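Local coordinates for protein peroxiredoxin (Akkermansia muciniphila, PDB 6KHX) that probably reduces hydrogen peroxide and organic hydroperoxides through reactive cysteines, as a typical 2-Cys peroxiredoxin of the thioredoxin superfamily, at residues F25-F30 with K34-F39; I54-A59 with R161-A166; A111-L116 with F141-D146; G118-D123 with G132-Y137. All blocks are in the same frame, centred on the assembly; numbering follows the deposited sequence.

Contacts 1 and 3 lie on the central sheet of the thioredoxin-like fold, contact 2 packs against it, and contact 4 stands out from it. Contacts 1 and 3, centres about 10 Å apart, share neighbouring strands: V36 O to I143 N and L38 O to F141 N, each 2.8 Å, are probable hydrogen bonds. Contacts 1 and 2, centres about 17 Å apart, meet where F56 stacks on F39; helix 48-58 of contact 2 in this family carries the peroxidatic cysteine. Contacts 3 and 4, centres about 20 Å apart, are joined by a probable hydrogen bond from Y137 N to V115 O (2.9 Å). A calcium ion lies about 5 Å from the E120 side chain.

Contact 1: residues F25-F30 with K34-F39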
loop_
_atom_site.group_PDB
_atom_site.type_symbol
_atom_site.label_atom_id
_atom_site.label_comp_id
_atom_site.label_asym_id
_atom_site.label_seq_id
_atom_site.Cartn_x
_atom_site.Cartn_y
_atom_site.Cartn_z
ATOM N N PHE B 25 27.061 7.176 31.234
ATOM C CA PHE B 25 27.298 8.610 31.176
ATOM C C PHE B 25 26.256 9.258 30.280
ATOM O O PHE B 25 26.014 8.799 29.161
ATOM C CB PHE B 25 28.697 8.937 30.658
ATOM C CG PHE B 25 28.996 10.411 30.661
ATOM C CD1 PHE B 25 29.516 11.024 31.790
ATOM C CD2 PHE B 25 28.718 11.193 29.549
ATOM C CE1 PHE B 25 29.771 12.389 31.808
ATOM C CE2 PHE B 25 28.972 12.560 29.557
ATOM C CZ PHE B 25 29.499 13.158 30.691
ATOM N N SER B 26 25.650 10.334 30.771
ATOM C CA SER B 26 24.605 11.038 30.042
ATOM C C SER B 26 24.709 12.515 30.378
ATOM O O SER B 26 25.211 12.894 31.440
ATOM C CB SER B 26 23.214 10.500 30.399
ATOM O OG SER B 26 22.193 11.275 29.803
ATOM N N LEU B 27 24.184 13.351 29.488
ATOM C CA LEU B 27 24.149 14.777 29.779
ATOM C C LEU B 27 22.981 15.161 30.680
ATOM O O LEU B 27 22.847 16.341 31.020
ATOM C CB LEU B 27 24.102 15.585 28.475
ATOM C CG LEU B 27 25.274 15.365 27.509
ATOM C CD1 LEU B 27 25.224 16.344 26.340
ATOM C CD2 LEU B 27 26.616 15.449 28.231
ATOM N N ASP B 28 22.144 14.194 31.075
ATOM C CA ASP B 28 21.067 14.463 32.024
ATOM C C ASP B 28 21.601 15.111 33.293
ATOM O O ASP B 28 20.987 16.039 33.834
ATOM C CB ASP B 28 20.334 13.165 32.364
ATOM C CG ASP B 28 19.427 12.693 31.244
ATOM O OD1 ASP B 28 19.222 13.456 30.272
ATOM O OD2 ASP B 28 18.931 11.547 31.329
ATOM N N GLN B 29 22.754 14.631 33.778
ATOM C CA GLN B 29 23.321 15.112 35.032
ATOM C C GLN B 29 23.528 16.621 35.035
ATOM O O GLN B 29 23.534 17.238 36.105
ATOM C CB GLN B 29 24.646 14.405 35.304
ATOM C CG GLN B 29 25.673 14.610 34.211
ATOM C CD GLN B 29 26.911 13.783 34.427
ATOM O OE1 GLN B 29 27.665 14.006 35.377
ATOM N NE2 GLN B 29 27.119 12.799 33.562
ATOM N N PHE B 30 23.712 17.231 33.865
ATOM C CA PHE B 30 23.992 18.658 33.803
ATOM C C PHE B 30 22.742 19.512 33.690
ATOM O O PHE B 30 22.829 20.731 33.886
ATOM C CB PHE B 30 24.924 18.975 32.622
ATOM C CG PHE B 30 26.188 18.174 32.626
ATOM C CD1 PHE B 30 27.106 18.315 33.656
ATOM C CD2 PHE B 30 26.457 17.271 31.609
ATOM C CE1 PHE B 30 28.274 17.570 33.672
ATOM C CE2 PHE B 30 27.619 16.524 31.616
ATOM C CZ PHE B 30 28.531 16.672 32.649
ATOM N N LYS B 34 24.603 22.841 34.699
ATOM C CA LYS B 34 25.720 23.340 33.908
ATOM C C LYS B 34 25.351 23.415 32.429
ATOM O O LYS B 34 24.547 22.625 31.931
ATOM C CB LYS B 34 26.960 22.450 34.085
ATOM C CG LYS B 34 27.455 22.358 35.518
ATOM C CD LYS B 34 28.825 21.718 35.601
ATOM C CE LYS B 34 29.471 22.009 36.952
ATOM N NZ LYS B 34 29.534 23.473 37.270
ATOM N N TYR B 35 25.955 24.374 31.730
ATOM C CA TYR B 35 26.002 24.320 30.275
ATOM C C TYR B 35 26.900 23.167 29.853
ATOM O O TYR B 35 27.674 22.634 30.648
ATOM C CB TYR B 35 26.562 25.612 29.685
ATOM C CG TYR B 35 25.864 26.868 30.133
ATOM C CD1 TYR B 35 26.169 27.452 31.360
ATOM C CD2 TYR B 35 24.914 27.485 29.330
ATOM C CE1 TYR B 35 25.540 28.601 31.778
ATOM C CE2 TYR B 35 24.278 28.641 29.743
ATOM C CZ TYR B 35 24.597 29.192 30.968
ATOM O OH TYR B 35 23.972 30.339 31.387
ATOM N N VAL B 36 26.786 22.760 28.594
ATOM C CA VAL B 36 27.627 21.693 28.064
ATOM C C VAL B 36 28.219 22.146 26.739
ATOM O O VAL B 36 27.495 22.622 25.858
ATOM C CB VAL B 36 26.859 20.369 27.885
ATOM C CG1 VAL B 36 27.799 19.285 27.377
ATOM C CG2 VAL B 36 26.211 19.942 29.189
ATOM N N ILE B 37 29.531 22.004 26.602
ATOM C CA ILE B 37 30.192 22.055 25.305
ATOM C C ILE B 37 30.495 20.610 24.930
ATOM O O ILE B 37 31.337 19.955 25.558
ATOM C CB ILE B 37 31.460 22.917 25.336
ATOM C CG1 ILE B 37 31.095 24.399 25.388
ATOM C CG2 ILE B 37 32.327 22.648 24.114
ATOM C CD1 ILE B 37 30.621 24.944 24.071
ATOM N N LEU B 38 29.776 20.096 23.935
ATOM C CA LEU B 38 29.913 18.714 23.486
ATOM C C LEU B 38 30.610 18.714 22.133
ATOM O O LEU B 38 30.118 19.333 21.186
ATOM C CB LEU B 38 28.541 18.041 23.390
ATOM C CG LEU B 38 28.468 16.637 22.785
ATOM C CD1 LEU B 38 29.138 15.632 23.709
ATOM C CD2 LEU B 38 27.030 16.221 22.491
ATOM N N PHE B 39 31.759 18.046 22.033
ATOM C CA PHE B 39 32.473 18.026 20.762
ATOM C C PHE B 39 32.830 16.600 20.349
ATOM O O PHE B 39 33.268 15.783 21.167
ATOM C CB PHE B 39 33.733 18.932 20.790
ATOM C CG PHE B 39 34.873 18.396 21.607
ATOM C CD1 PHE B 39 34.908 18.570 22.979
ATOM C CD2 PHE B 39 35.934 17.753 20.991
ATOM C CE1 PHE B 39 35.966 18.081 23.728
ATOM C CE2 PHE B 39 36.999 17.267 21.735
ATOM C CZ PHE B 39 37.014 17.430 23.104
#
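The loop entering strand 35-40 folds back over the strand's first residues, with L27 and F30 resting on V36. The two methyls of V36 divide the work. CG1, anti to the backbone N (chi1 -178°), reaches L27 CD1 at 4.0 Å, while CG2 comes to F30 CD2 at 3.6 Å, meeting the ring obliquely. L27 CD1 also approaches L38 CD2, two residues further along the strand. In the thioredoxin fold this strand lies inside the central sheet, between strands 68-74 and 138-143, and the loop covers one side of it; F30 also touches A69, and L27 and V36 touch I143. With V36 cut back to an alanine, the F30 ring and the L27 methyls are likely to lose their common support on the strand. Where the loop turns into the strand, K34 N donates to F30 O, 2.9 Å away and nearly straight (171°), on a lone pair in the carbonyl plane. Q29 CG covers one face of the F30 ring, 3.6 Å above its centre, and L27 CD2 lies at the ring edge. The same glutamine returns NE2 to S26 O (2.9 Å), and S26 OG accepts D28 N in an ST turn.

Contact 2: residues I54-A59 with R161-A166; sequences IGFQEA and RSIDEA
The last turn of helix 48-58 comes up against the first turn of helix 163-179, with F56 CA and I163 CA the nearest pair at 7.1 Å. S162 is the N-cap just ahead of helix 163-179, and its OG accepts E165 N over 3.2 Å at an N-H...O angle of 166°. I163, one residue on, carries the contact. Its CG1 branch stands anti to the carbonyl carbon (chi1 -67°), and this sends CD1 out against the backbone and side chains of the other helix. There CD1 lies beside the G55 carbonyl, and it sits 4.1 Å above one face of the F56 ring, offset toward the rim. A59 CB completes the seat, touching CD1 at 3.8 Å and the second branch, CG2, at 3.9 Å. F56 and I163 thus run past each other in opposite directions, the ring turning a face to the methyl. Beyond I163 the F56 ring stacks on F39 and touches L140, linking the helix pair to the sheet. R161, just before the N-cap, forms a salt bridge with E52. L185 of the second subunit packs on I163, so the junction borders a subunit interface. No hydrogen bond or charge pair spans the two segments, and G55 O accepts A59 N (3.0 Å) within its own helix. The end of one helix and the start of the other are therefore probably held here by van der Waals packing and the hydrophobic effect.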
loop_
_atom_site.group_PDB
_atom_site.type_symbol
_atom_site.label_atom_id
_atom_site.label_comp_id
_atom_site.label_asym_id
_atom_site.label_seq_id
_atom_site.Cartn_x
_atom_site.Cartn_y
_atom_site.Cartn_z
ATOM N N ILE B 54 43.634 17.840 24.141
ATOM C CA ILE B 54 44.587 18.406 25.091
ATOM C C ILE B 54 44.328 19.893 25.293
ATOM O O ILE B 54 44.373 20.391 26.425
ATOM C CB ILE B 54 46.028 18.130 24.632
ATOM C CG1 ILE B 54 46.328 16.637 24.743
ATOM C CG2 ILE B 54 47.010 18.919 25.479
ATOM C CD1 ILE B 54 47.567 16.209 23.996
ATOM N N GLY B 55 44.053 20.630 24.213
ATOM C CA GLY B 55 43.762 22.043 24.364
ATOM C C GLY B 55 42.530 22.295 25.214
ATOM O O GLY B 55 42.518 23.205 26.047
ATOM N N PHE B 56 41.483 21.481 25.033
ATOM C CA PHE B 56 40.314 21.602 25.902
ATOM C C PHE B 56 40.678 21.306 27.352
ATOM O O PHE B 56 40.120 21.910 28.277
ATOM C CB PHE B 56 39.189 20.677 25.431
ATOM C CG PHE B 56 38.216 21.337 24.490
ATOM C CD1 PHE B 56 37.331 22.298 24.949
ATOM C CD2 PHE B 56 38.167 20.972 23.154
ATOM C CE1 PHE B 56 36.438 22.905 24.085
ATOM C CE2 PHE B 56 37.273 21.570 22.293
ATOM C CZ PHE B 56 36.406 22.537 22.760
ATOM N N GLN B 57 41.595 20.360 27.573
ATOM C CA GLN B 57 42.072 20.122 28.934
ATOM C C GLN B 57 42.776 21.353 29.500
ATOM O O GLN B 57 42.597 21.693 30.675
ATOM C CB GLN B 57 43.003 18.916 28.968
ATOM C CG GLN B 57 43.573 18.616 30.343
ATOM C CD GLN B 57 42.511 18.229 31.358
ATOM O OE1 GLN B 57 41.565 17.504 31.042
ATOM N NE2 GLN B 57 42.673 18.693 32.590
ATOM N N GLU B 58 43.592 22.029 28.680
ATOM C CA GLU B 58 44.348 23.180 29.170
ATOM C C GLU B 58 43.434 24.344 29.524
ATOM O O GLU B 58 43.738 25.117 30.441
ATOM C CB GLU B 58 45.373 23.646 28.125
ATOM C CG GLU B 58 46.281 22.573 27.516
ATOM C CD GLU B 58 47.331 22.024 28.474
ATOM O OE1 GLU B 58 47.176 22.170 29.704
ATOM O OE2 GLU B 58 48.324 21.438 27.987
ATOM N N ALA B 59 42.326 24.493 28.802
ATOM C CA ALA B 59 41.363 25.559 29.031
ATOM C C ALA B 59 40.234 25.143 29.969
ATOM O O ALA B 59 39.230 25.854 30.065
ATOM C CB ALA B 59 40.787 26.036 27.693
ATOM N N ARG B 161 39.448 22.937 15.540
ATOM C CA ARG B 161 38.524 23.957 16.006
ATOM C C ARG B 161 39.277 24.992 16.838
ATOM O O ARG B 161 40.505 24.956 16.955
ATOM C CB ARG B 161 37.372 23.302 16.764
ATOM C CG ARG B 161 36.388 22.597 15.847
ATOM C CD ARG B 161 35.576 21.545 16.562
ATOM N NE ARG B 161 36.367 20.342 16.801
ATOM C CZ ARG B 161 35.853 19.184 17.197
ATOM N NH1 ARG B 161 34.541 19.074 17.382
ATOM N NH2 ARG B 161 36.646 18.133 17.391
ATOM N N SER B 162 38.539 25.926 17.432
ATOM C CA SER B 162 39.117 27.045 18.164
ATOM C C SER B 162 38.426 27.160 19.511
ATOM O O SER B 162 37.207 27.341 19.572
ATOM C CB SER B 162 38.961 28.344 17.368
ATOM O OG SER B 162 38.923 29.471 18.226
ATOM N N ILE B 163 39.210 27.088 20.586
ATOM C CA ILE B 163 38.663 27.262 21.927
ATOM C C ILE B 163 38.151 28.678 22.132
ATOM O O ILE B 163 37.151 28.888 22.832
ATOM C CB ILE B 163 39.728 26.882 22.970
ATOM C CG1 ILE B 163 40.013 25.382 22.880
ATOM C CG2 ILE B 163 39.334 27.347 24.376
ATOM C CD1 ILE B 163 40.538 24.790 24.155
ATOM N N ASP B 164 38.813 29.668 21.527
ATOM C CA ASP B 164 38.388 31.048 21.713
ATOM C C ASP B 164 36.962 31.256 21.228
ATOM O O ASP B 164 36.169 31.920 21.902
ATOM C CB ASP B 164 39.347 32.000 21.001
ATOM C CG ASP B 164 40.735 31.980 21.602
ATOM O OD1 ASP B 164 40.860 31.677 22.807
ATOM O OD2 ASP B 164 41.702 32.279 20.871
ATOM N N GLU B 165 36.611 30.690 20.067
ATOM C CA GLU B 165 35.255 30.848 19.547
ATOM C C GLU B 165 34.232 30.146 20.437
ATOM O O GLU B 165 33.123 30.657 20.640
ATOM C CB GLU B 165 35.174 30.324 18.112
ATOM C CG GLU B 165 33.813 30.520 17.418
ATOM C CD GLU B 165 33.357 31.977 17.350
ATOM O OE1 GLU B 165 34.218 32.888 17.316
ATOM O OE2 GLU B 165 32.129 32.210 17.315
ATOM N N ALA B 166 34.587 28.983 20.989
ATOM C CA ALA B 166 33.676 28.300 21.899
ATOM C C ALA B 166 33.416 29.145 23.144
ATOM O O ALA B 166 32.263 29.348 23.548
ATOM C CB ALA B 166 34.244 26.933 22.276
#

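Contact 3: residues A111-L116 with F141-D146; sequences ADYGVL and FLIDKD
Y113 drives the edge of its ring against the face of F141, near the C-terminal end of helix 108-112. Followed outward, its CB lies 3.8 Å from F141 CZ. A first torsion of -79° keeps CG beside the backbone N, which brings the CD2 edge over the phenylalanine: CD2 sits 3.7 Å above the F141 plane, over its centre. The ring planes meet at 72° with centroids 5.1 Å apart, a T-shaped (edge-to-face) stack. Further along the ring, CE2 packs on L38, and at the tip OH gives its hydrogen bond to P9 O, with I143 CD1 marginally near. The F141 ring is met from another direction too: V115 CG1 lies at its edge, close to the ring plane, 3.7 Å from CZ. The turn at G114 probably helps Y113 and V115 reach the face and the edge of one ring; G114 has positive phi and closes a Schellman motif, one of whose two bonds is G114 N to A111 O (3.1 Å). The contact thereby fastens the C-terminal end of the helix to strand 138-143 of the thioredoxin-like sheet. A leucine in place of F141 would probably forfeit the aromatic face that receives Y113 CD2 and leave V115 CG1 with less to lean on. The touching residues are all buried, and what joins them is apolar contact and the weak electrostatics of a ring C-H over a pi face. The one polar group of the pair, the tyrosine hydroxyl, is satisfied by a carbonyl outside it, so burying it probably costs little.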
loop_
_atom_site.group_PDB
_atom_site.type_symbol
_atom_site.label_atom_id
_atom_site.label_comp_id
_atom_site.label_asym_id
_atom_site.label_seq_id
_atom_site.Cartn_x
_atom_site.Cartn_y
_atom_site.Cartn_z
ATOM N N ALA B 111 24.969 9.916 14.991
ATOM C CA ALA B 111 23.828 9.984 14.086
ATOM C C ALA B 111 22.799 10.993 14.580
ATOM O O ALA B 111 22.322 11.837 13.815
ATOM C CB ALA B 111 23.195 8.603 13.925
ATOM N N ASP B 112 22.456 10.927 15.868
ATOM C CA ASP B 112 21.431 11.810 16.420
ATOM C C ASP B 112 21.845 13.272 16.363
ATOM O O ASP B 112 20.992 14.152 16.196
ATOM C CB ASP B 112 21.122 11.402 17.861
ATOM C CG ASP B 112 20.338 10.109 17.939
ATOM O OD1 ASP B 112 19.891 9.634 16.874
ATOM O OD2 ASP B 112 20.194 9.555 19.053
ATOM N N TYR B 113 23.141 13.553 16.476
ATOM C CA TYR B 113 23.620 14.925 16.429
ATOM C C TYR B 113 23.984 15.389 15.022
ATOM O O TYR B 113 24.404 16.540 14.853
ATOM C CB TYR B 113 24.811 15.084 17.377
ATOM C CG TYR B 113 24.391 15.215 18.823
ATOM C CD1 TYR B 113 24.013 14.100 19.565
ATOM C CD2 TYR B 113 24.345 16.459 19.440
ATOM C CE1 TYR B 113 23.616 14.220 20.887
ATOM C CE2 TYR B 113 23.950 16.589 20.758
ATOM C CZ TYR B 113 23.586 15.469 21.479
ATOM O OH TYR B 113 23.196 15.609 22.797
ATOM N N GLY B 114 23.819 14.535 14.012
ATOM C CA GLY B 114 24.051 14.940 12.636
ATOM C C GLY B 114 25.505 15.159 12.270
ATOM O O GLY B 114 25.797 15.958 11.373
ATOM N N VAL B 115 26.428 14.459 12.932
ATOM C CA VAL B 115 27.855 14.602 12.685
ATOM C C VAL B 115 28.488 13.334 12.140
ATOM O O VAL B 115 29.706 13.308 11.929
ATOM C CB VAL B 115 28.597 15.049 13.961
ATOM C CG1 VAL B 115 28.046 16.374 14.464
ATOM C CG2 VAL B 115 28.498 13.967 15.025
ATOM N N LEU B 116 27.710 12.281 11.909
ATOM C CA LEU B 116 28.266 11.019 11.438
ATOM C C LEU B 116 28.579 11.123 9.953
ATOM O O LEU B 116 27.702 11.466 9.155
ATOM C CB LEU B 116 27.294 9.877 11.701
ATOM C CG LEU B 116 27.884 8.486 11.512
ATOM C CD1 LEU B 116 29.062 8.300 12.452
ATOM C CD2 LEU B 116 26.818 7.453 11.782
ATOM N N PHE B 141 28.809 21.502 19.883
ATOM C CA PHE B 141 27.485 21.960 20.283
ATOM C C PHE B 141 27.562 22.665 21.626
ATOM O O PHE B 141 28.228 22.187 22.556
ATOM C CB PHE B 141 26.471 20.804 20.379
ATOM C CG PHE B 141 26.338 20.010 19.115
ATOM C CD1 PHE B 141 27.264 19.026 18.794
ATOM C CD2 PHE B 141 25.305 20.268 18.233
ATOM C CE1 PHE B 141 27.152 18.309 17.629
ATOM C CE2 PHE B 141 25.186 19.553 17.061
ATOM C CZ PHE B 141 26.109 18.571 16.758
ATOM N N LEU B 142 26.874 23.804 21.713
ATOM C CA LEU B 142 26.644 24.506 22.968
ATOM C C LEU B 142 25.231 24.184 23.450
ATOM O O LEU B 142 24.254 24.446 22.740
ATOM C CB LEU B 142 26.824 26.011 22.789
ATOM C CG LEU B 142 26.521 26.816 24.054
ATOM C CD1 LEU B 142 27.382 26.311 25.211
ATOM C CD2 LEU B 142 26.716 28.306 23.824
ATOM N N ILE B 143 25.128 23.604 24.644
ATOM C CA ILE B 143 23.866 23.173 25.233
ATOM C C ILE B 143 23.649 23.972 26.511
ATOM O O ILE B 143 24.526 23.991 27.380
ATOM C CB ILE B 143 23.887 21.661 25.528
ATOM C CG1 ILE B 143 24.266 20.874 24.270
ATOM C CG2 ILE B 143 22.557 21.200 26.067
ATOM C CD1 ILE B 143 24.675 19.447 24.551
ATOM N N ASP B 144 22.497 24.635 26.628
ATOM C CA ASP B 144 22.260 25.451 27.814
ATOM C C ASP B 144 21.780 24.572 28.974
ATOM O O ASP B 144 21.679 23.346 28.865
ATOM C CB ASP B 144 21.310 26.617 27.500
ATOM C CG ASP B 144 19.866 26.190 27.214
ATOM O OD1 ASP B 144 19.438 25.078 27.594
ATOM O OD2 ASP B 144 19.144 27.000 26.586
ATOM N N LYS B 145 21.495 25.206 30.114
ATOM C CA LYS B 145 21.124 24.443 31.299
ATOM C C LYS B 145 19.781 23.740 31.148
ATOM O O LYS B 145 19.476 22.847 31.945
ATOM C CB LYS B 145 21.110 25.344 32.532
ATOM C CG LYS B 145 22.493 25.738 33.014
ATOM C CD LYS B 145 22.402 26.528 34.307
ATOM C CE LYS B 145 23.761 26.967 34.809
ATOM N NZ LYS B 145 23.623 27.732 36.076
ATOM N N ASP B 146 18.970 24.119 30.163
ATOM C CA ASP B 146 17.732 23.404 29.882
ATOM C C ASP B 146 17.934 22.223 28.934
ATOM O O ASP B 146 16.961 21.530 28.612
ATOM C CB ASP B 146 16.696 24.360 29.277
ATOM C CG ASP B 146 16.229 25.428 30.254
ATOM O OD1 ASP B 146 16.166 25.161 31.476
ATOM O OD2 ASP B 146 15.913 26.541 29.783
#

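Contact 4: residues G118-D123 with G132-Y137; sequences GDEEID and GELIAY
The two segments come closest at their first residues, G118 CA and G132 CA, 4.6 Å apart, but no hydrogen bond spans them; G118 N stays 3.6 Å from E133 O. The side chain that bridges them is L134. With chi1 at -60° its CG is swung toward segment 118-123, where CD2 faces G118 CA at 4.2 Å and CD1 meets E120 OE2 at 3.8 Å. L134 and E120 cross at about a right angle, the extended glutamate bringing OE2 up to the methyl. The backbone angles of G118 (phi 90°, psi 167°) by themselves favour glycine. L134 is the centre of an inverse gamma turn, in which I135 N makes a weak bond to E133 O. Of the polar ends, E133 OE2 forms a salt bridge with K43, whereas a calcium ion lies about 5 Å from the E120 side chain. The contact closes the base of a two-stranded antiparallel hairpin, strands 119-122 and 128-131, paired through D119 with N131 and E121 with E129. Beyond it, segment 132-137 runs toward strand 138-143 of the main sheet, its Y137 and I135 bonded through the backbone to V115 and A117, while N106 of the third subunit hydrogen-bonds G132 O and L134 N.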
loop_
_atom_site.group_PDB
_atom_site.type_symbol
_atom_site.label_atom_id
_atom_site.label_comp_id
_atom_site.label_asym_id
_atom_site.label_seq_id
_atom_site.Cartn_x
_atom_site.Cartn_y
_atom_site.Cartn_z
ATOM N N GLY B 118 30.047 9.447 6.212
ATOM C CA GLY B 118 29.740 8.265 5.439
ATOM C C GLY B 118 28.362 8.289 4.803
ATOM O O GLY B 118 27.501 9.118 5.106
ATOM N N ASP B 119 28.171 7.351 3.883
ATOM C CA ASP B 119 26.940 7.199 3.123
ATOM C C ASP B 119 26.542 5.733 3.132
ATOM O O ASP B 119 27.376 4.862 2.860
ATOM C CB ASP B 119 27.124 7.691 1.681
ATOM C CG ASP B 119 25.878 7.511 0.830
ATOM O OD1 ASP B 119 24.767 7.367 1.390
ATOM O OD2 ASP B 119 26.023 7.492 -0.413
ATOM N N GLU B 120 25.274 5.461 3.423
ATOM C CA GLU B 120 24.760 4.102 3.479
ATOM C C GLU B 120 23.865 3.824 2.279
ATOM O O GLU B 120 23.145 4.708 1.804
ATOM C CB GLU B 120 23.975 3.847 4.760
ATOM C CG GLU B 120 24.820 3.793 6.000
ATOM C CD GLU B 120 24.070 3.179 7.151
ATOM O OE1 GLU B 120 22.923 2.738 6.932
ATOM O OE2 GLU B 120 24.617 3.147 8.271
ATOM N N GLU B 121 23.934 2.591 1.784
ATOM C CA GLU B 121 23.082 2.134 0.698
ATOM C C GLU B 121 22.651 0.704 0.980
ATOM O O GLU B 121 23.270 -0.009 1.774
ATOM C CB GLU B 121 23.793 2.192 -0.663
ATOM C CG GLU B 121 24.422 3.526 -1.010
ATOM C CD GLU B 121 25.169 3.478 -2.329
ATOM O OE1 GLU B 121 24.829 2.620 -3.172
ATOM O OE2 GLU B 121 26.100 4.290 -2.516
ATOM N N ILE B 122 21.579 0.286 0.318
ATOM C CA ILE B 122 21.171 -1.113 0.306
ATOM C C ILE B 122 21.610 -1.718 -1.024
ATOM O O ILE B 122 21.328 -1.162 -2.095
ATOM C CB ILE B 122 19.657 -1.265 0.542
ATOM C CG1 ILE B 122 19.240 -2.737 0.451
ATOM C CG2 ILE B 122 18.859 -0.373 -0.406
ATOM C CD1 ILE B 122 17.794 -2.989 0.827
ATOM N N ASP B 123 22.334 -2.837 -0.957
ATOM C CA ASP B 123 23.001 -3.396 -2.128
ATOM C C ASP B 123 22.060 -4.219 -3.000
ATOM O O ASP B 123 20.836 -4.105 -2.891
ATOM C CB ASP B 123 24.191 -4.258 -1.700
ATOM C CG ASP B 123 25.524 -3.683 -2.145
ATOM O OD1 ASP B 123 25.544 -2.916 -3.134
ATOM O OD2 ASP B 123 26.552 -4.001 -1.508
ATOM N N GLY B 132 32.551 5.257 2.443
ATOM C CA GLY B 132 33.275 6.020 3.428
ATOM C C GLY B 132 33.264 5.348 4.786
ATOM O O GLY B 132 32.915 4.176 4.949
ATOM N N GLU B 133 33.684 6.115 5.780
ATOM C CA GLU B 133 33.794 5.643 7.149
ATOM C C GLU B 133 32.691 6.272 7.988
ATOM O O GLU B 133 32.472 7.487 7.924
ATOM C CB GLU B 133 35.160 5.994 7.726
ATOM C CG GLU B 133 36.294 5.160 7.187
ATOM C CD GLU B 133 37.620 5.564 7.790
ATOM O OE1 GLU B 133 38.047 6.719 7.575
ATOM O OE2 GLU B 133 38.234 4.732 8.484
ATOM N N LEU B 134 31.997 5.447 8.771
ATOM C CA LEU B 134 30.996 5.946 9.712
ATOM C C LEU B 134 31.728 6.388 10.974
ATOM O O LEU B 134 31.744 5.705 12.002
ATOM C CB LEU B 134 29.941 4.884 10.002
ATOM C CG LEU B 134 29.133 4.373 8.803
ATOM C CD1 LEU B 134 28.255 3.208 9.215
ATOM C CD2 LEU B 134 28.291 5.482 8.184
ATOM N N ILE B 135 32.367 7.559 10.874
ATOM C CA ILE B 135 33.037 8.212 11.991
ATOM C C ILE B 135 32.532 9.646 12.063
ATOM O O ILE B 135 31.951 10.173 11.111
ATOM C CB ILE B 135 34.576 8.191 11.867
ATOM C CG1 ILE B 135 35.022 8.878 10.577
ATOM C CG2 ILE B 135 35.109 6.765 11.907
ATOM C CD1 ILE B 135 36.516 8.785 10.340
ATOM N N ALA B 136 32.749 10.273 13.216
ATOM C CA ALA B 136 32.218 11.609 13.463
ATOM C C ALA B 136 33.130 12.689 12.890
ATOM O O ALA B 136 34.357 12.620 13.010
ATOM C CB ALA B 136 32.027 11.839 14.962
ATOM N N TYR B 137 32.514 13.693 12.266
ATOM C CA TYR B 137 33.216 14.910 11.895
ATOM C C TYR B 137 33.485 15.758 13.139
ATOM O O TYR B 137 33.004 15.471 14.240
ATOM C CB TYR B 137 32.400 15.715 10.883
ATOM C CG TYR B 137 32.573 15.302 9.437
ATOM C CD1 TYR B 137 33.793 15.470 8.784
ATOM C CD2 TYR B 137 31.511 14.771 8.709
ATOM C CE1 TYR B 137 33.953 15.105 7.453
ATOM C CE2 TYR B 137 31.662 14.404 7.379
ATOM C CZ TYR B 137 32.886 14.573 6.759
ATOM O OH TYR B 137 33.046 14.216 5.441
#